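Local structure of thioredoxin-like fold domain-containing protein (Paracoccus denitrificans, 3DML) at residues 103-106 with 107-111. The protein probably acts as a periplasmic thiol-disulfide oxidoreductase of the thioredoxin fold that serves chemotrophic sulfur oxidation. Residues are numbered along the deposited sequence; the frame is centred on the assembly and turned at random.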
loop_
_atom_site.group_PDB
_atom_site.type_symbol
_atom_site.label_atom_id
_atom_site.label_comp_id
_atom_site.label_asym_id
_atom_site.label_seq_id
_atom_site.Cartn_x
_atom_site.Cartn_y
_atom_site.Cartn_z
ATOM N N PRO A 103 -3.500 -10.424 -6.307
ATOM C CA PRO A 103 -2.420 -11.419 -6.388
ATOM C C PRO A 103 -1.026 -10.775 -6.271
ATOM O O PRO A 103 -0.078 -11.429 -5.816
ATOM C CB PRO A 103 -2.611 -12.062 -7.789
ATOM C CG PRO A 103 -3.371 -11.091 -8.572
ATOM C CD PRO A 103 -4.171 -10.221 -7.602
HETATM N N MSE A 104 -0.894 -9.516 -6.665
HETATM C CA MSE A 104 0.403 -8.854 -6.534
HETATM C C MSE A 104 0.699 -8.537 -5.081
HETATM O O MSE A 104 1.834 -8.667 -4.631
HETATM C CB MSE A 104 0.456 -7.621 -7.418
HETATM C CG MSE A 104 0.104 -7.981 -8.854
HETATM SE SE MSE A 104 0.452 -6.576 -10.100
HETATM C CE MSE A 104 -0.573 -5.076 -9.349
ATOM N N LEU A 105 -0.331 -8.161 -4.324
ATOM C CA LEU A 105 -0.142 -7.960 -2.896
ATOM C C LEU A 105 0.182 -9.298 -2.225
ATOM O O LEU A 105 1.074 -9.391 -1.369
ATOM C CB LEU A 105 -1.402 -7.349 -2.275
ATOM C CG LEU A 105 -1.369 -7.259 -0.735
ATOM C CD1 LEU A 105 -0.249 -6.329 -0.238
ATOM C CD2 LEU A 105 -2.710 -6.823 -0.199
ATOM N N ALA A 106 -0.534 -10.342 -2.626
ATOM C CA ALA A 106 -0.280 -11.670 -2.087
ATOM C C ALA A 106 1.184 -12.096 -2.287
ATOM O O ALA A 106 1.780 -12.648 -1.376
ATOM C CB ALA A 106 -1.276 -12.717 -2.666
ATOM N N ARG A 107 1.773 -11.819 -3.450
ATOM C CA ARG A 107 3.205 -12.112 -3.640
ATOM C C ARG A 107 4.059 -11.391 -2.603
ATOM O O ARG A 107 5.018 -11.966 -2.053
ATOM C CB ARG A 107 3.706 -11.753 -5.040
ATOM C CG ARG A 107 5.158 -12.227 -5.251
ATOM C CD ARG A 107 5.778 -11.724 -6.566
ATOM N NE ARG A 107 5.930 -10.264 -6.598
ATOM C CZ ARG A 107 7.031 -9.597 -6.243
ATOM N NH1 ARG A 107 8.115 -10.244 -5.821
ATOM N NH2 ARG A 107 7.044 -8.267 -6.311
ATOM N N LEU A 108 3.729 -10.126 -2.341
ATOM C CA LEU A 108 4.505 -9.342 -1.371
ATOM C C LEU A 108 4.361 -9.900 0.043
ATOM O O LEU A 108 5.356 -10.042 0.773
ATOM C CB LEU A 108 4.065 -7.877 -1.396
ATOM C CG LEU A 108 4.351 -7.061 -2.648
ATOM C CD1 LEU A 108 3.990 -5.613 -2.367
ATOM C CD2 LEU A 108 5.807 -7.195 -3.059
ATOM N N ILE A 109 3.133 -10.227 0.430
ATOM C CA ILE A 109 2.908 -10.801 1.752
ATOM C C ILE A 109 3.685 -12.113 1.930
ATOM O O ILE A 109 4.309 -12.325 2.981
ATOM C CB ILE A 109 1.388 -10.979 2.076
ATOM C CG1 ILE A 109 0.712 -9.598 2.154
ATOM C CG2 ILE A 109 1.201 -11.768 3.395
ATOM C CD1 ILE A 109 -0.796 -9.629 2.216
ATOM N N GLY A 110 3.676 -12.942 0.886
ATOM C CA GLY A 110 4.358 -14.244 0.884
ATOM C C GLY A 110 5.850 -14.081 1.038
ATOM O O GLY A 110 6.507 -14.835 1.759
ATOM N N GLN A 111 6.385 -13.072 0.370
ATOM C CA GLN A 111 7.804 -12.808 0.391
ATOM C C GLN A 111 8.261 -12.198 1.728
ATOM O O GLN A 111 9.409 -12.362 2.122
ATOM C CB GLN A 111 8.150 -12.000 -0.860
ATOM C CG GLN A 111 9.064 -10.816 -0.749
ATOM C CD GLN A 111 8.786 -9.821 -1.869
ATOM O OE1 GLN A 111 9.144 -8.650 -1.787
ATOM N NE2 GLN A 111 8.118 -10.297 -2.926
HETATM O O HOH W 1 4.019 -8.217 -6.336
#
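L105 and I109 meet one turn apart on the inward side of helix 98-112, where the end of the isoleucine, CD1, sits 3.8 Å from CG of L105 and also touches both leucine methyls. The two side chains run across each other at a slant. The leucine turns its branched end toward the next turn, where I109 sits, because its CG lies anti to the backbone N (chi1 173°), while CG1 of I109 passes 3.5 Å from O of L105. That same carbonyl accepts the amide of I109, N to O 2.9 Å, in a nearly straight bond. Beyond the pair lie L22 and L20 of strand 20-26, and E49 of helix 48-52 touches both side chains. Replacing L105 with an alanine is likely to deprive CD1 of I109 of its leucine partner and open a gap beside L22.

In the helix backbone, N of L108 bonds O of M104 only weakly, at 3.3 Å; the side chains of both residues pack on L92 of strand 87-93. The solvent side is looser: R107, A106 and G110 are exposed. There a water donates to O of M104, 2.8 Å away, and accepts from NE of R107, 2.8 Å off; the bend of the arginine chain at chi3 (65°) brings NE to the water. A backbone bond joins N of G110 to O of A106. The arrangement is that of an amphipathic C-terminal alpha-helix packed against the central sheet of a thioredoxin fold.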